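Local coordinates for protein alpha-fucosidase (Bifidobacterium bifidum, PDB 2EAD) that probably cleaves alpha-1,2-linked L-fucose from its substrates by hydrolysis, this chain being the calcium-binding catalytic part of a larger, probably membrane-anchored, bifidobacterial protein, at residues I336-S341 with L371-Y376. The protein carries 1 engineered substitution. Sequence-based numbering, arbitrary orientation.
Sequences IDLGQS and LETLVY
Gln-340 crosses Thr-373 at about a right angle, and its side chain meets the threonine along its whole length. CB of Gln-340 lies 3.7 Å from Thr-373 CG2; CG of Gln-340, set between the backbone N and carbonyl carbon (chi1 58°), comes to 3.5 Å from the same methyl. A bend at the second torsion (chi2 -89°) then turns the amide back toward the backbone of Ile-336 and Leu-338. There Gln-340 NE2 donates to Ile-336 O at 2.7 Å, and Gln-340 OE1 accepts from Leu-338 N at 2.8 Å. Glutamine suits this place because the primary amide carries a hydrogen-bond donor and an acceptor side by side, so both bonds fix its rotation while CD rests on Thr-373 CG2. With an alanine here, Ile-336 O and Leu-338 N would probably lose these partners, and a gap would open beside the threonine methyl. Beta-branched Thr-373 also turns OG1 toward Ile-336 CG2 (3.8 Å), whereas that isoleucine methyl reaches obliquely to Tyr-376 CD2. The phenol OH of Tyr-376 is hydrogen-bonded with Asp-777 of helix 767-780. Thus strand 335-337, at the edge of an antiparallel sheet beside strand 812-819, and the Asx turn of Asp-337 pack against helix 365-386.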
# COMPACT_ATOMS: atom_id res chain seq x y z
N ILE A 336 19.11 -2.27 -8.54
CA ILE A 336 19.40 -0.85 -8.68
C ILE A 336 20.82 -0.52 -8.18
O ILE A 336 21.20 -0.86 -7.05
CB ILE A 336 18.31 0.02 -7.99
CG1 ILE A 336 18.49 1.50 -8.30
CG2 ILE A 336 18.25 -0.22 -6.43
CD1 ILE A 336 17.27 2.32 -7.90
N ASP A 337 21.59 0.14 -9.04
CA ASP A 337 22.94 0.56 -8.73
C ASP A 337 23.08 2.04 -9.00
O ASP A 337 23.11 2.45 -10.16
CB ASP A 337 23.94 -0.18 -9.61
CG ASP A 337 25.38 0.08 -9.19
OD1 ASP A 337 25.65 0.59 -8.05
OD2 ASP A 337 26.25 -0.23 -10.03
N LEU A 338 23.15 2.82 -7.94
CA LEU A 338 23.36 4.26 -8.08
C LEU A 338 24.73 4.64 -7.53
O LEU A 338 25.02 5.84 -7.33
CB LEU A 338 22.26 5.03 -7.36
CG LEU A 338 20.81 4.79 -7.80
CD1 LEU A 338 19.86 5.62 -6.95
CD2 LEU A 338 20.65 5.19 -9.25
N GLY A 339 25.56 3.63 -7.30
CA GLY A 339 26.90 3.81 -6.74
C GLY A 339 26.98 3.67 -5.22
O GLY A 339 27.94 4.14 -4.58
N GLN A 340 26.02 2.96 -4.64
CA GLN A 340 25.96 2.82 -3.19
C GLN A 340 27.10 1.99 -2.59
O GLN A 340 27.59 1.01 -3.19
CB GLN A 340 24.62 2.22 -2.75
CG GLN A 340 24.28 0.86 -3.35
CD GLN A 340 23.53 0.93 -4.67
OE1 GLN A 340 23.50 1.98 -5.34
NE2 GLN A 340 22.95 -0.20 -5.08
N SER A 341 27.51 2.40 -1.39
CA SER A 341 28.20 1.52 -0.47
C SER A 341 27.21 0.48 0.07
O SER A 341 26.00 0.57 -0.17
CB SER A 341 28.81 2.34 0.67
OG SER A 341 27.88 3.26 1.22
N LEU A 371 21.80 4.82 1.59
CA LEU A 371 20.54 5.06 2.31
C LEU A 371 19.34 5.14 1.34
O LEU A 371 18.31 4.50 1.59
CB LEU A 371 20.60 6.27 3.24
CG LEU A 371 19.37 6.40 4.17
CD1 LEU A 371 19.26 5.18 5.05
CD2 LEU A 371 19.45 7.65 5.04
N GLU A 372 19.49 5.86 0.24
CA GLU A 372 18.39 6.04 -0.71
C GLU A 372 17.96 4.72 -1.31
O GLU A 372 16.78 4.40 -1.44
CB GLU A 372 18.81 7.00 -1.83
CG GLU A 372 18.88 8.42 -1.33
CD GLU A 372 19.82 9.30 -2.07
OE1 GLU A 372 20.19 8.96 -3.23
OE2 GLU A 372 20.15 10.36 -1.50
N THR A 373 18.97 3.95 -1.66
CA THR A 373 18.78 2.69 -2.30
C THR A 373 18.24 1.62 -1.29
O THR A 373 17.35 0.82 -1.62
CB THR A 373 20.11 2.48 -2.99
OG1 THR A 373 19.98 2.51 -4.43
CG2 THR A 373 20.99 1.45 -2.37
N LEU A 374 18.70 1.67 -0.03
CA LEU A 374 18.14 0.76 0.99
C LEU A 374 16.68 1.05 1.30
O LEU A 374 15.87 0.11 1.47
CB LEU A 374 18.91 0.78 2.32
CG LEU A 374 20.29 0.09 2.32
CD1 LEU A 374 20.97 0.36 3.65
CD2 LEU A 374 20.15 -1.40 2.02
N VAL A 375 16.34 2.33 1.43
CA VAL A 375 14.93 2.66 1.69
C VAL A 375 14.05 2.19 0.52
O VAL A 375 12.94 1.68 0.74
CB VAL A 375 14.76 4.17 2.01
CG1 VAL A 375 13.27 4.60 1.98
CG2 VAL A 375 15.37 4.48 3.38
N TYR A 376 14.54 2.36 -0.70
CA TYR A 376 13.83 1.89 -1.90
C TYR A 376 13.60 0.36 -1.79
O TYR A 376 12.49 -0.15 -1.97
CB TYR A 376 14.64 2.22 -3.19
CG TYR A 376 14.06 1.51 -4.38
CD1 TYR A 376 13.00 2.08 -5.09
CD2 TYR A 376 14.53 0.26 -4.78
CE1 TYR A 376 12.43 1.40 -6.16
CE2 TYR A 376 13.97 -0.43 -5.82
CZ TYR A 376 12.91 0.14 -6.51
OH TYR A 376 12.33 -0.54 -7.56